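Local coordinates for UTP-glucose-1-phosphate uridylyltransferase 2 (Trypanosoma brucei, PDB 3GUE), which probably catalyses the reversible transfer of a uridylyl group from UTP to glucose 1-phosphate, giving UDP-glucose and diphosphate, at residues K81-L86 and P95-Q100; S135-T140 and D157-Q162. All blocks are in the same frame, centred on the assembly; numbering follows the deposited sequence.

Contact 1: K81-L86 and P95-Q100; sequences KLNGGL and PKSLLQ. With UPG (uridine-5'-diphosphate-glucose), chain C.
Strand 77-83, a parallel strand inside the nucleotide-binding sheet of this GT-A-like uridylyltransferase, leads by way of Leu82 and Asn83 to Gly84-Gly85, and facing these glycines is the short 3-10 segment 96-98 of residues 95-100. Two backbone bonds wind the second segment, Leu98 N to Pro95 O and Leu99 N to Lys96 O. The glycine-rich loop that begins at Gly84 and ends in Pro95-Lys96 matches the signature loop of sugar-nucleotide pyrophosphorylases. The direct link between the segments is a side-chain bond: Ser97 OG donates to Asn83 OD1 over 2.8 Å, meeting the C=O at 137° with the donor tilted 19° from the carbonyl plane. Asn83 has CG anti to its backbone N (chi1 -167°), a torsion that carries the amide across to the serine. An asparagine suits this place because its two ends serve different partners: OD1 takes Ser97 and a water, while ND2 is held by Asn132 and Thr140, which fixes the rotation of the amide. That water, 2.7 Å from Asn83 OD1, also accepts from Ser97 N, so direct and bridged links run side by side. A second water joins Gly85 O to Lys96 N. Pro95 is a looser neighbour, its CB 4.4 Å from Asn83 OD1.

On the ligand side, with no side chain at Gly84 or Gly85, the uracil and ribose of UDP-glucose lie directly against their main chain. Gly84 N makes a weak bond to uracil O2. Lys96, predicted to bind UTP, bonds through NZ to Val375 O; Lys96 NZ stays 4.2 Å from UPG O1A, too far for a hydrogen bond. The ribose receives a straighter bond, Gly85 N donating to O2C over 3.0 Å.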
loop_
_atom_site.group_PDB
_atom_site.type_symbol
_atom_site.label_atom_id
_atom_site.label_comp_id
_atom_site.label_asym_id
_atom_site.label_seq_id
_atom_site.Cartn_x
_atom_site.Cartn_y
_atom_site.Cartn_z
ATOM N N LYS A 81 8.685 6.951 -1.252
ATOM C CA LYS A 81 8.155 5.575 -1.266
ATOM C C LYS A 81 7.729 5.227 0.156
ATOM O O LYS A 81 8.525 5.382 1.093
ATOM C CB LYS A 81 9.252 4.615 -1.773
ATOM C CG LYS A 81 9.080 4.129 -3.233
ATOM C CD LYS A 81 7.963 3.073 -3.318
ATOM C CE LYS A 81 8.087 2.155 -4.545
ATOM N NZ LYS A 81 7.159 2.567 -5.659
ATOM N N LEU A 82 6.470 4.818 0.330
ATOM C CA LEU A 82 5.952 4.383 1.629
ATOM C C LEU A 82 6.662 3.064 2.037
ATOM O O LEU A 82 6.820 2.150 1.224
ATOM C CB LEU A 82 4.429 4.193 1.574
ATOM C CG LEU A 82 3.579 5.392 1.106
ATOM C CD1 LEU A 82 2.070 5.064 1.030
ATOM C CD2 LEU A 82 3.832 6.678 1.948
ATOM N N ASN A 83 7.052 2.963 3.302
ATOM C CA ASN A 83 7.851 1.818 3.775
ATOM C C ASN A 83 7.628 1.518 5.270
ATOM O O ASN A 83 8.489 0.937 5.929
ATOM C CB ASN A 83 9.336 2.108 3.477
ATOM C CG ASN A 83 10.227 0.882 3.627
ATOM O OD1 ASN A 83 9.922 -0.205 3.117
ATOM N ND2 ASN A 83 11.298 1.039 4.368
ATOM N N GLY A 84 6.454 1.904 5.784
ATOM C CA GLY A 84 6.196 1.955 7.231
ATOM C C GLY A 84 5.299 0.851 7.755
ATOM O O GLY A 84 5.207 0.658 8.957
ATOM N N GLY A 85 4.669 0.091 6.866
ATOM C CA GLY A 85 3.738 -0.947 7.301
ATOM C C GLY A 85 4.465 -2.171 7.838
ATOM O O GLY A 85 5.669 -2.347 7.608
ATOM N N LEU A 86 3.717 -3.030 8.519
ATOM C CA LEU A 86 4.302 -4.115 9.284
ATOM C C LEU A 86 4.134 -5.445 8.588
ATOM O O LEU A 86 4.782 -6.432 8.973
ATOM C CB LEU A 86 3.693 -4.173 10.679
ATOM C CG LEU A 86 3.423 -2.841 11.378
ATOM C CD1 LEU A 86 2.493 -3.046 12.562
ATOM C CD2 LEU A 86 4.728 -2.177 11.778
ATOM N N PRO A 95 9.612 -4.914 7.484
ATOM C CA PRO A 95 9.418 -4.379 6.141
ATOM C C PRO A 95 9.234 -5.430 5.036
ATOM O O PRO A 95 10.157 -6.193 4.731
ATOM C CB PRO A 95 10.673 -3.517 5.919
ATOM C CG PRO A 95 11.718 -4.096 6.820
ATOM C CD PRO A 95 10.993 -4.724 7.977
ATOM N N LYS A 96 8.040 -5.432 4.423
ATOM C CA LYS A 96 7.761 -6.260 3.237
ATOM C C LYS A 96 8.683 -5.921 2.058
ATOM O O LYS A 96 8.904 -6.748 1.216
ATOM C CB LYS A 96 6.297 -6.108 2.815
ATOM C CG LYS A 96 5.861 -6.980 1.650
ATOM C CD LYS A 96 4.516 -6.503 1.133
ATOM C CE LYS A 96 3.397 -6.894 2.100
ATOM N NZ LYS A 96 2.163 -6.062 1.924
ATOM N N SER A 97 9.232 -4.717 2.021
ATOM C CA SER A 97 10.147 -4.324 0.942
ATOM C C SER A 97 11.452 -5.155 0.896
ATOM O O SER A 97 12.119 -5.191 -0.131
ATOM C CB SER A 97 10.462 -2.800 0.998
ATOM O OG SER A 97 11.269 -2.452 2.135
ATOM N N LEU A 98 11.814 -5.790 2.019
ATOM C CA LEU A 98 13.013 -6.620 2.108
ATOM C C LEU A 98 12.716 -8.044 1.632
ATOM O O LEU A 98 13.583 -8.931 1.656
ATOM C CB LEU A 98 13.576 -6.587 3.533
ATOM C CG LEU A 98 14.026 -5.181 3.973
ATOM C CD1 LEU A 98 14.692 -5.238 5.339
ATOM C CD2 LEU A 98 14.941 -4.542 2.939
ATOM N N LEU A 99 11.478 -8.257 1.190
ATOM C CA LEU A 99 11.118 -9.530 0.545
ATOM C C LEU A 99 11.775 -9.701 -0.844
ATOM O O LEU A 99 11.818 -8.757 -1.625
ATOM C CB LEU A 99 9.603 -9.672 0.443
ATOM C CG LEU A 99 8.885 -10.563 1.466
ATOM C CD1 LEU A 99 9.290 -10.239 2.896
ATOM C CD2 LEU A 99 7.363 -10.425 1.268
ATOM N N GLN A 100 12.273 -10.906 -1.132
ATOM C CA GLN A 100 12.868 -11.188 -2.444
ATOM C C GLN A 100 11.760 -11.206 -3.490
ATOM O O GLN A 100 10.660 -11.742 -3.248
ATOM C CB GLN A 100 13.661 -12.520 -2.478
ATOM C CG GLN A 100 14.970 -12.560 -1.636
ATOM C CD GLN A 100 15.848 -13.845 -1.821
ATOM O OE1 GLN A 100 15.378 -14.994 -1.675
ATOM N NE2 GLN A 100 17.145 -13.635 -2.107
HETATM N N1 UPG C . 2.468 1.892 5.163
HETATM C C2 UPG C . 3.166 2.910 5.845
HETATM N N3 UPG C . 2.686 3.283 7.088
HETATM C C4 UPG C . 1.577 2.717 7.670
HETATM C C5 UPG C . 0.865 1.720 6.991
HETATM C C6 UPG C . 1.297 1.302 5.737
HETATM O O2 UPG C . 4.190 3.467 5.424
HETATM O O4 UPG C . 1.250 3.122 8.794
HETATM C C1C UPG C . 2.941 1.452 3.811
HETATM C C2C UPG C . 3.094 -0.039 3.493
HETATM O O2C UPG C . 4.344 -0.540 3.987
HETATM C C3C UPG C . 3.095 0.018 1.967
HETATM C C4C UPG C . 2.057 1.092 1.681
HETATM O O4C UPG C . 1.944 1.906 2.879
HETATM O O3C UPG C . 4.363 0.495 1.522
HETATM C C5C UPG C . 0.649 0.475 1.395
HETATM O O5C UPG C . 0.064 -0.144 2.510
HETATM P PA UPG C . -0.742 -1.535 2.361
HETATM O O1A UPG C . 0.149 -2.407 1.543
HETATM O O2A UPG C . -1.240 -2.018 3.654
HETATM O O3A UPG C . -2.001 -1.087 1.400
HETATM P PB UPG C . -3.455 -0.530 1.872
HETATM O O1B UPG C . -3.235 0.599 2.792
HETATM O O2B UPG C . -4.357 -1.653 2.276
HETATM O O3B UPG C . -4.008 -0.064 0.439
HETATM C "C1'" UPG C . -3.333 1.048 -0.257
HETATM C "C2'" UPG C . -4.338 2.169 -0.479
HETATM C "C3'" UPG C . -5.504 1.592 -1.273
HETATM C "C4'" UPG C . -4.980 1.078 -2.623
HETATM C "C5'" UPG C . -3.868 0.022 -2.401
HETATM C "C6'" UPG C . -3.136 -0.255 -3.688
HETATM O "O2'" UPG C . -4.824 2.691 0.772
HETATM O "O3'" UPG C . -6.507 2.584 -1.410
HETATM O "O4'" UPG C . -6.035 0.514 -3.387
HETATM O "O5'" UPG C . -2.836 0.481 -1.485
HETATM O "O6'" UPG C . -2.397 -1.471 -3.556
HETATM O O HOH W 1 8.064 -2.106 3.407
HETATM O O HOH W 2 6.266 -3.322 5.350
#

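Contact 2: S135-T140 and D157-Q162; sequences STSGET and DIELMQ. With UPG (uridine-5'-diphosphate-glucose), chain C.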
loop_
_atom_site.group_PDB
_atom_site.type_symbol
_atom_site.label_atom_id
_atom_site.label_comp_id
_atom_site.label_asym_id
_atom_site.label_seq_id
_atom_site.Cartn_x
_atom_site.Cartn_y
_atom_site.Cartn_z
ATOM N N SER A 135 9.177 -0.165 13.188
ATOM C CA SER A 135 9.309 -1.583 12.816
ATOM C C SER A 135 10.164 -1.837 11.558
ATOM O O SER A 135 10.647 -2.951 11.332
ATOM C CB SER A 135 7.922 -2.180 12.563
ATOM O OG SER A 135 7.148 -2.280 13.750
ATOM N N THR A 136 10.345 -0.801 10.750
ATOM C CA THR A 136 11.006 -0.960 9.467
ATOM C C THR A 136 12.319 -0.184 9.327
ATOM O O THR A 136 13.140 -0.527 8.474
ATOM C CB THR A 136 10.085 -0.581 8.270
ATOM O OG1 THR A 136 9.921 0.826 8.221
ATOM C CG2 THR A 136 8.732 -1.246 8.340
ATOM N N SER A 137 12.526 0.839 10.152
ATOM C CA SER A 137 13.659 1.752 9.994
ATOM C C SER A 137 15.053 1.108 10.027
ATOM O O SER A 137 15.859 1.322 9.107
ATOM C CB SER A 137 13.587 2.855 11.055
ATOM O OG SER A 137 14.773 3.646 11.020
ATOM N N GLY A 138 15.337 0.356 11.101
ATOM C CA GLY A 138 16.644 -0.295 11.317
ATOM C C GLY A 138 17.057 -1.318 10.261
ATOM O O GLY A 138 18.204 -1.308 9.776
ATOM N N GLU A 139 16.150 -2.247 9.958
ATOM C CA GLU A 139 16.353 -3.230 8.888
ATOM C C GLU A 139 16.551 -2.611 7.507
ATOM O O GLU A 139 17.366 -3.104 6.713
ATOM C CB GLU A 139 15.173 -4.214 8.818
ATOM C CG GLU A 139 15.273 -5.345 9.802
ATOM C CD GLU A 139 14.465 -6.530 9.380
ATOM O OE1 GLU A 139 13.647 -7.002 10.203
ATOM O OE2 GLU A 139 14.640 -7.003 8.227
ATOM N N THR A 140 15.760 -1.576 7.212
ATOM C CA THR A 140 15.868 -0.819 5.974
ATOM C C THR A 140 17.213 -0.105 5.885
ATOM O O THR A 140 17.907 -0.186 4.853
ATOM C CB THR A 140 14.707 0.241 5.808
ATOM O OG1 THR A 140 13.450 -0.423 5.786
ATOM C CG2 THR A 140 14.829 0.989 4.525
ATOM N N ASP A 157 18.788 12.821 4.681
ATOM C CA ASP A 157 17.964 13.093 3.490
ATOM C C ASP A 157 16.839 12.065 3.208
ATOM O O ASP A 157 15.702 12.450 2.924
ATOM C CB ASP A 157 18.870 13.289 2.263
ATOM C CG ASP A 157 19.712 14.566 2.349
ATOM O OD1 ASP A 157 20.714 14.606 3.103
ATOM O OD2 ASP A 157 19.378 15.534 1.632
ATOM N N ILE A 158 17.143 10.778 3.353
ATOM C CA ILE A 158 16.270 9.718 2.872
ATOM C C ILE A 158 15.117 9.402 3.835
ATOM O O ILE A 158 13.959 9.345 3.423
ATOM C CB ILE A 158 17.091 8.414 2.562
ATOM C CG1 ILE A 158 18.219 8.687 1.538
ATOM C CG2 ILE A 158 16.198 7.247 2.184
ATOM C CD1 ILE A 158 17.820 8.507 0.069
ATOM N N GLU A 159 15.417 9.230 5.122
ATOM C CA GLU A 159 14.391 8.754 6.023
ATOM C C GLU A 159 13.372 9.818 6.380
ATOM O O GLU A 159 13.740 10.964 6.675
ATOM C CB GLU A 159 14.972 8.155 7.309
ATOM C CG GLU A 159 13.915 7.366 8.087
ATOM C CD GLU A 159 14.512 6.538 9.224
ATOM O OE1 GLU A 159 15.178 7.110 10.088
ATOM O OE2 GLU A 159 14.279 5.317 9.247
ATOM N N LEU A 160 12.108 9.402 6.369
ATOM C CA LEU A 160 11.008 10.157 6.970
ATOM C C LEU A 160 10.394 9.221 7.993
ATOM O O LEU A 160 9.705 8.263 7.637
ATOM C CB LEU A 160 9.977 10.589 5.910
ATOM C CG LEU A 160 8.851 11.542 6.352
ATOM C CD1 LEU A 160 9.303 13.006 6.526
ATOM C CD2 LEU A 160 7.715 11.462 5.400
ATOM N N MET A 161 10.671 9.470 9.267
ATOM C CA MET A 161 10.170 8.610 10.324
ATOM C C MET A 161 8.750 9.027 10.683
ATOM O O MET A 161 8.495 10.161 11.060
ATOM C CB MET A 161 11.079 8.640 11.580
ATOM C CG MET A 161 10.647 7.608 12.646
ATOM S SD MET A 161 11.093 5.906 12.198
ATOM C CE MET A 161 12.855 5.972 12.335
ATOM N N GLN A 162 7.823 8.098 10.533
ATOM C CA GLN A 162 6.460 8.374 10.880
ATOM C C GLN A 162 6.255 8.141 12.380
ATOM O O GLN A 162 7.190 7.812 13.121
ATOM C CB GLN A 162 5.488 7.560 10.009
ATOM C CG GLN A 162 5.416 6.054 10.292
ATOM C CD GLN A 162 4.306 5.403 9.479
ATOM O OE1 GLN A 162 4.557 4.534 8.645
ATOM N NE2 GLN A 162 3.088 5.870 9.672
HETATM N N1 UPG C . 2.468 1.892 5.163
HETATM C C2 UPG C . 3.166 2.910 5.845
HETATM N N3 UPG C . 2.686 3.283 7.088
HETATM C C4 UPG C . 1.577 2.717 7.670
HETATM C C5 UPG C . 0.865 1.720 6.991
HETATM C C6 UPG C . 1.297 1.302 5.737
HETATM O O2 UPG C . 4.190 3.467 5.424
HETATM O O4 UPG C . 1.250 3.122 8.794
HETATM C C1C UPG C . 2.941 1.452 3.811
HETATM C C2C UPG C . 3.094 -0.039 3.493
HETATM O O2C UPG C . 4.344 -0.540 3.987
HETATM C C3C UPG C . 3.095 0.018 1.967
HETATM C C4C UPG C . 2.057 1.092 1.681
HETATM O O4C UPG C . 1.944 1.906 2.879
HETATM O O3C UPG C . 4.363 0.495 1.522
HETATM C C5C UPG C . 0.649 0.475 1.395
HETATM O O5C UPG C . 0.064 -0.144 2.510
HETATM P PA UPG C . -0.742 -1.535 2.361
HETATM O O1A UPG C . 0.149 -2.407 1.543
HETATM O O2A UPG C . -1.240 -2.018 3.654
HETATM O O3A UPG C . -2.001 -1.087 1.400
HETATM P PB UPG C . -3.455 -0.530 1.872
HETATM O O1B UPG C . -3.235 0.599 2.792
HETATM O O2B UPG C . -4.357 -1.653 2.276
HETATM O O3B UPG C . -4.008 -0.064 0.439
HETATM C "C1'" UPG C . -3.333 1.048 -0.257
HETATM C "C2'" UPG C . -4.338 2.169 -0.479
HETATM C "C3'" UPG C . -5.504 1.592 -1.273
HETATM C "C4'" UPG C . -4.980 1.078 -2.623
HETATM C "C5'" UPG C . -3.868 0.022 -2.401
HETATM C "C6'" UPG C . -3.136 -0.255 -3.688
HETATM O "O2'" UPG C . -4.824 2.691 0.772
HETATM O "O3'" UPG C . -6.507 2.584 -1.410
HETATM O "O4'" UPG C . -6.035 0.514 -3.387
HETATM O "O5'" UPG C . -2.836 0.481 -1.485
HETATM O "O6'" UPG C . -2.397 -1.471 -3.556
#
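Ser137, on the first turn of helix 137-143, points its hydroxymethyl group at strand 159-161 and meets two side chains there. Its OG donates to Glu159 OE2, although the modelled length of 2.5 Å is shorter than expected and doubtful in detail. With CG anti to the backbone N (chi1 -166°) and the chain straight after it, Glu159 reaches across from the strand to the helix. Its OE2 has two donors, Ser137 OG and Asn132 ND2, which may help to stabilise the negative charge. Met161 approaches the serine differently: its chain bends at chi2 and chi3, laying the methyl CE against Ser137, 3.4 Å from CB, a close carbon-carbon approach. A flexible thioether can fold over so small a residue.

Helix 137-143 is also pinned at its start, where Thr136 O accepts from both Thr140 N and Thr140 OG1, the hydroxyl lying above the carbonyl plane. At the far end of the strand segment Gln162 reads the uracil: OE1 accepts from N3 at 2.7 Å, and NE2 makes a weak bond to O4. Asp193 holds NE2 as well. Strand 159-161, an edge of the seven-stranded sheet, pairs in parallel with strand 128-132; helix 137-143 meets it through Ser137, while Leu160 packs on helix 194-201.

How the contacts relate
Contact 1 closes before contact 2 opens along the chain, and their centres lie about 10 Å apart. Each contact has one segment on the same mixed sheet: strand 77-83 and edge strand 159-161 flank strand 128-132, so the two contacts sit on neighbouring parts of its parallel half. They also touch directly, Asn83 O lying 2.7 Å from Thr136 OG1, a probable hydrogen bond, and Leu86 packing on Ser135. The nucleotide joins them again, since residues 81-86 hold the ribose and one side of the base while residues 157-162 supply its imide partner. Part of the uridine site is thus formed by the loops that follow strands 77-83 and 159-161, on either side of strand 128-132.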